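Local coordinates for protein dimethyladenosine transferase, putative (Plasmodium falciparum, PDB 2H1R) that probably uses S-adenosyl-L-methionine to dimethylate adenine bases of ribosomal RNA on N6, this chain carrying the class I methyltransferase domain and the helices that follow it, at residues Cys168-Val173 against Val192-Lys197; Thr102-Phe107 against Phe124-His129. All coordinates share one frame; numbering follows the deposited sequence.

Interaction 1 (Cys168-Val173 against Val192-Lys197); sequences CKVTKV and VKLIPK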
loop_
_atom_site.group_PDB
_atom_site.type_symbol
_atom_site.label_atom_id
_atom_site.label_comp_id
_atom_site.label_asym_id
_atom_site.label_seq_id
_atom_site.Cartn_x
_atom_site.Cartn_y
_atom_site.Cartn_z
ATOM N N CYS A 168 -6.524 0.475 3.178
ATOM C CA CYS A 168 -7.276 -0.703 2.775
ATOM C C CYS A 168 -7.649 -1.633 3.937
ATOM O O CYS A 168 -7.165 -1.485 5.058
ATOM C CB CYS A 168 -6.477 -1.489 1.725
ATOM S SG CYS A 168 -5.819 -0.522 0.337
ATOM N N LYS A 169 -8.548 -2.565 3.658
ATOM C CA LYS A 169 -8.671 -3.787 4.434
ATOM C C LYS A 169 -7.840 -4.793 3.646
ATOM O O LYS A 169 -8.056 -4.988 2.428
ATOM C CB LYS A 169 -10.121 -4.242 4.537
ATOM C CG LYS A 169 -11.070 -3.125 4.999
ATOM C CD LYS A 169 -12.512 -3.602 5.054
ATOM C CE LYS A 169 -13.183 -3.514 3.671
ATOM N NZ LYS A 169 -14.264 -4.520 3.533
ATOM N N VAL A 170 -6.887 -5.403 4.344
ATOM C CA VAL A 170 -5.963 -6.375 3.782
ATOM C C VAL A 170 -6.265 -7.752 4.361
ATOM O O VAL A 170 -6.290 -7.920 5.587
ATOM C CB VAL A 170 -4.517 -6.036 4.138
ATOM C CG1 VAL A 170 -3.527 -6.865 3.277
ATOM C CG2 VAL A 170 -4.287 -4.557 3.955
ATOM N N THR A 171 -6.497 -8.725 3.481
ATOM C CA THR A 171 -6.703 -10.098 3.921
ATOM C C THR A 171 -5.858 -11.075 3.110
ATOM O O THR A 171 -5.531 -10.804 1.965
ATOM C CB THR A 171 -8.175 -10.513 3.820
ATOM O OG1 THR A 171 -8.644 -10.227 2.510
ATOM C CG2 THR A 171 -9.052 -9.786 4.864
ATOM N N LYS A 172 -5.511 -12.212 3.724
ATOM C CA LYS A 172 -4.784 -13.264 3.055
ATOM C C LYS A 172 -5.766 -14.125 2.262
ATOM O O LYS A 172 -6.788 -14.578 2.793
ATOM C CB LYS A 172 -4.044 -14.122 4.065
ATOM C CG LYS A 172 -3.356 -15.325 3.458
ATOM C CD LYS A 172 -2.968 -16.312 4.557
ATOM C CE LYS A 172 -1.531 -16.699 4.389
ATOM N NZ LYS A 172 -0.690 -15.466 4.527
ATOM N N VAL A 173 -5.456 -14.337 0.994
ATOM C CA VAL A 173 -6.285 -15.170 0.133
ATOM C C VAL A 173 -5.787 -16.615 0.269
ATOM O O VAL A 173 -6.568 -17.504 0.594
ATOM C CB VAL A 173 -6.207 -14.686 -1.339
ATOM C CG1 VAL A 173 -6.887 -15.693 -2.325
ATOM C CG2 VAL A 173 -6.814 -13.310 -1.474
ATOM N N VAL A 192 -2.716 -11.834 -1.434
ATOM C CA VAL A 192 -3.469 -10.980 -0.505
ATOM C C VAL A 192 -4.514 -10.202 -1.302
ATOM O O VAL A 192 -4.363 -10.035 -2.538
ATOM C CB VAL A 192 -2.553 -9.989 0.284
ATOM C CG1 VAL A 192 -1.547 -10.742 1.152
ATOM C CG2 VAL A 192 -1.813 -9.071 -0.628
ATOM N N LYS A 193 -5.565 -9.781 -0.610
ATOM C CA LYS A 193 -6.622 -8.943 -1.176
ATOM C C LYS A 193 -6.675 -7.630 -0.437
ATOM O O LYS A 193 -6.573 -7.602 0.795
ATOM C CB LYS A 193 -7.970 -9.662 -1.049
ATOM C CG LYS A 193 -9.181 -8.898 -1.646
ATOM C CD LYS A 193 -10.464 -9.767 -1.537
ATOM C CE LYS A 193 -11.069 -9.705 -0.120
ATOM N NZ LYS A 193 -12.299 -10.611 0.111
ATOM N N LEU A 194 -6.765 -6.551 -1.205
ATOM C CA LEU A 194 -6.868 -5.193 -0.687
ATOM C C LEU A 194 -8.195 -4.614 -1.149
ATOM O O LEU A 194 -8.463 -4.597 -2.364
ATOM C CB LEU A 194 -5.775 -4.278 -1.242
ATOM C CG LEU A 194 -4.288 -4.635 -1.209
ATOM C CD1 LEU A 194 -3.431 -3.431 -1.607
ATOM C CD2 LEU A 194 -3.911 -5.140 0.149
ATOM N N ILE A 195 -8.989 -4.145 -0.187
ATOM C CA ILE A 195 -10.172 -3.345 -0.458
ATOM C C ILE A 195 -10.014 -1.924 0.114
ATOM O O ILE A 195 -10.134 -1.743 1.314
ATOM C CB ILE A 195 -11.434 -3.947 0.180
ATOM C CG1 ILE A 195 -11.538 -5.476 -0.027
ATOM C CG2 ILE A 195 -12.647 -3.159 -0.297
ATOM C CD1 ILE A 195 -11.916 -5.896 -1.399
ATOM N N PRO A 196 -9.783 -0.922 -0.755
ATOM C CA PRO A 196 -9.594 0.486 -0.410
ATOM C C PRO A 196 -10.725 1.049 0.421
ATOM O O PRO A 196 -11.900 0.767 0.139
ATOM C CB PRO A 196 -9.539 1.169 -1.777
ATOM C CG PRO A 196 -9.002 0.134 -2.678
ATOM C CD PRO A 196 -9.666 -1.136 -2.212
ATOM N N LYS A 197 -10.373 1.816 1.454
ATOM C CA LYS A 197 -11.357 2.488 2.304
ATOM C C LYS A 197 -11.459 3.942 1.842
ATOM O O LYS A 197 -10.516 4.726 2.028
ATOM C CB LYS A 197 -10.922 2.447 3.777
ATOM C CG LYS A 197 -10.788 1.032 4.342
ATOM C CD LYS A 197 -10.605 1.061 5.834
ATOM C CE LYS A 197 -9.141 1.092 6.200
ATOM N NZ LYS A 197 -8.902 1.421 7.668
#
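Lys169-Thr171 and Lys193-Ile195 pair as antiparallel strands at the edge of the class I methyltransferase (Rossmann-like) sheet, with strand 168-176 outermost and strand 189-196 between it and strand 135-141. In strand order 3-2-1-4-5-7-6 these are the sixth and seventh strands, and strand 189-196 is the reversed one that marks this fold. The hydrogen-bonded pairs are Lys169 with Ile195 and Thr171 with Lys193. Lys193 N gives Thr171 O a bond of 2.8 Å, nearly straight at the hydrogen (168°), whereas Lys169 N reaches Ile195 O from above the carbonyl plane.

Side chains alternate between the two faces. Cys168, Val170, Val192 and Leu194 make up most of the apolar part of the more buried one: Val170 and Leu194 run alongside each other, CG1 of Val170 standing 3.6 Å from CD2 of Leu194, and Leu149 covers Val170 and Val192. On the other face a turn in the Lys169 chain (chi3 -84°) lays its CE 3.9 Å from Ile195 CB. Beyond the strand end Lys197 sends its amine to Lys165 O, and its CE passes 3.4 Å from Cys168 O.

Interaction 2 (Thr102-Phe107 against Phe124-His129); sequences TVFPKF and FKLISH
Lys125 reaches from helix 119-128 across the ring of Phe104 to the carbonyl of Thr102. Its CB heads toward the loop, and with CG anti to the backbone N (chi1 -164°) and the later torsions all extended the chain runs out at full length. CD comes first to the ring, 3.9 Å from both CE2 and CZ of Phe104. CE then sits over the centre of the same face, a CH-pi contact 4.0 Å from the centroid. NZ remains over that face, 22° off the ring normal, in a cation-pi contact, and ends 2.6 Å from Thr102 O, a short hydrogen bond whose donor is tilted from the carbonyl plane. Ala99 O takes a further hydrogen bond from this amine, so backbone oxygens of the loop gather round a charge that the aromatic face also meets.

Leu126 CD2 lies at the edges of both phenylalanine rings, 4.3 Å from Phe104 CE2 and 4.2 Å from Phe107 CZ. One turn on, His129 directs its imidazole into the loop. CE2 of Phe107 presses on one face of the imidazole, 3.2 Å from NE2, with the two ring planes at 31°. At the imidazole edge CE1 meets Pro105 O, and a water in the ring plane, 2.9 Å from NE2, also hydrogen-bonds to Phe107 O and bridges ring and loop.

Phe104 and Phe107 also touch Leu47 of strand 45-49. The whole joins the segment leading into strand 109-113 to the helix that follows that strand, part of the beta-alpha-beta framework of a Rossmann-like methyltransferase, with the side chain of Phe104 about 10 Å from Gly50, a residue predicted to bind S-adenosyl-L-methionine.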
loop_
_atom_site.group_PDB
_atom_site.type_symbol
_atom_site.label_atom_id
_atom_site.label_comp_id
_atom_site.label_asym_id
_atom_site.label_seq_id
_atom_site.Cartn_x
_atom_site.Cartn_y
_atom_site.Cartn_z
ATOM N N THR A 102 4.854 2.490 -16.296
ATOM C CA THR A 102 3.558 2.625 -16.996
ATOM C C THR A 102 2.516 3.426 -16.207
ATOM O O THR A 102 2.263 3.145 -15.032
ATOM C CB THR A 102 2.936 1.234 -17.325
ATOM O OG1 THR A 102 3.886 0.426 -18.035
ATOM C CG2 THR A 102 1.667 1.375 -18.176
ATOM N N VAL A 103 1.908 4.419 -16.853
ATOM C CA VAL A 103 0.775 5.109 -16.232
ATOM C C VAL A 103 -0.390 4.117 -16.172
ATOM O O VAL A 103 -0.706 3.476 -17.174
ATOM C CB VAL A 103 0.379 6.417 -16.978
ATOM C CG1 VAL A 103 -0.104 6.137 -18.411
ATOM C CG2 VAL A 103 -0.682 7.213 -16.181
ATOM N N PHE A 104 -0.991 3.948 -14.998
ATOM C CA PHE A 104 -2.127 3.047 -14.884
ATOM C C PHE A 104 -3.366 3.694 -15.478
ATOM O O PHE A 104 -3.646 4.872 -15.197
ATOM C CB PHE A 104 -2.414 2.657 -13.430
ATOM C CG PHE A 104 -1.456 1.641 -12.851
ATOM C CD1 PHE A 104 -0.495 1.014 -13.638
ATOM C CD2 PHE A 104 -1.557 1.279 -11.512
ATOM C CE1 PHE A 104 0.392 0.066 -13.073
ATOM C CE2 PHE A 104 -0.696 0.344 -10.948
ATOM C CZ PHE A 104 0.293 -0.262 -11.732
ATOM N N PRO A 105 -4.129 2.932 -16.285
ATOM C CA PRO A 105 -5.471 3.374 -16.715
ATOM C C PRO A 105 -6.448 3.402 -15.534
ATOM O O PRO A 105 -6.111 2.918 -14.445
ATOM C CB PRO A 105 -5.897 2.267 -17.678
ATOM C CG PRO A 105 -5.187 1.053 -17.177
ATOM C CD PRO A 105 -3.815 1.589 -16.808
ATOM N N LYS A 106 -7.636 3.971 -15.735
ATOM C CA LYS A 106 -8.696 3.832 -14.743
ATOM C C LYS A 106 -9.075 2.354 -14.779
ATOM O O LYS A 106 -9.163 1.746 -15.861
ATOM C CB LYS A 106 -9.899 4.723 -15.046
ATOM N N PHE A 107 -9.217 1.758 -13.606
ATOM C CA PHE A 107 -9.573 0.358 -13.508
ATOM C C PHE A 107 -10.382 0.169 -12.229
ATOM O O PHE A 107 -10.329 0.994 -11.295
ATOM C CB PHE A 107 -8.328 -0.550 -13.554
ATOM C CG PHE A 107 -7.417 -0.384 -12.361
ATOM C CD1 PHE A 107 -7.611 -1.143 -11.219
ATOM C CD2 PHE A 107 -6.391 0.548 -12.383
ATOM C CE1 PHE A 107 -6.806 -0.975 -10.098
ATOM C CE2 PHE A 107 -5.545 0.707 -11.286
ATOM C CZ PHE A 107 -5.767 -0.033 -10.135
ATOM N N PHE A 124 2.907 1.626 -2.871
ATOM C CA PHE A 124 2.816 3.087 -2.844
ATOM C C PHE A 124 2.083 3.637 -4.086
ATOM O O PHE A 124 1.307 4.602 -3.997
ATOM C CB PHE A 124 4.210 3.688 -2.741
ATOM N N LYS A 125 2.329 3.023 -5.237
ATOM C CA LYS A 125 1.607 3.398 -6.459
ATOM C C LYS A 125 0.107 3.172 -6.318
ATOM O O LYS A 125 -0.693 4.045 -6.687
ATOM C CB LYS A 125 2.117 2.627 -7.665
ATOM C CG LYS A 125 1.667 3.263 -8.973
ATOM C CD LYS A 125 2.354 2.686 -10.157
ATOM C CE LYS A 125 2.071 3.573 -11.369
ATOM N NZ LYS A 125 2.789 2.985 -12.513
ATOM N N LEU A 126 -0.270 2.007 -5.800
ATOM C CA LEU A 126 -1.694 1.729 -5.593
ATOM C C LEU A 126 -2.366 2.695 -4.593
ATOM O O LEU A 126 -3.454 3.182 -4.867
ATOM C CB LEU A 126 -1.889 0.278 -5.181
ATOM C CG LEU A 126 -1.632 -0.771 -6.253
ATOM C CD1 LEU A 126 -1.734 -2.144 -5.616
ATOM C CD2 LEU A 126 -2.691 -0.619 -7.315
ATOM N N ILE A 127 -1.713 3.008 -3.463
ATOM C CA ILE A 127 -2.269 4.002 -2.502
ATOM C C ILE A 127 -2.521 5.390 -3.140
ATOM O O ILE A 127 -3.527 6.064 -2.857
ATOM C CB ILE A 127 -1.390 4.148 -1.209
ATOM C CG1 ILE A 127 -1.448 2.867 -0.366
ATOM C CG2 ILE A 127 -1.814 5.400 -0.366
ATOM C CD1 ILE A 127 -0.219 2.679 0.587
ATOM N N SER A 128 -1.622 5.791 -4.027
ATOM C CA SER A 128 -1.690 7.095 -4.628
ATOM C C SER A 128 -2.543 7.135 -5.919
ATOM O O SER A 128 -2.869 8.223 -6.382
ATOM C CB SER A 128 -0.289 7.628 -4.843
ATOM O OG SER A 128 0.360 6.848 -5.816
ATOM N N HIS A 129 -2.927 5.963 -6.449
ATOM C CA HIS A 129 -3.744 5.858 -7.666
ATOM C C HIS A 129 -5.146 6.498 -7.548
ATOM O O HIS A 129 -5.846 6.324 -6.532
ATOM C CB HIS A 129 -3.861 4.388 -8.111
ATOM C CG HIS A 129 -4.765 4.187 -9.294
ATOM N ND1 HIS A 129 -4.341 4.372 -10.594
ATOM C CD2 HIS A 129 -6.067 3.820 -9.370
ATOM C CE1 HIS A 129 -5.345 4.119 -11.422
ATOM N NE2 HIS A 129 -6.405 3.784 -10.704
HETATM O O HOH W 1 -9.235 3.378 -11.007
#

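Overall arrangement
Both interactions belong to the one Rossmann-like domain but share no helix or strand; their centres are 16 Å apart and their nearest atoms about 5 Å, without touching. Interaction 1 lies within the sheet, at its antiparallel edge, and is built mainly on regular backbone bonding, with one layer of side chains mostly apolar and turned inward and the other, lysine-rich, largely toward solvent. Interaction 2 joins a loop to a helix, and there side chains from the helix end meet rings and carbonyl oxygens of the loop, with a water between. Each is partly buried. Phe133 connects their surroundings, touching Pro196 of the former and meeting the ring of Phe107 in the latter.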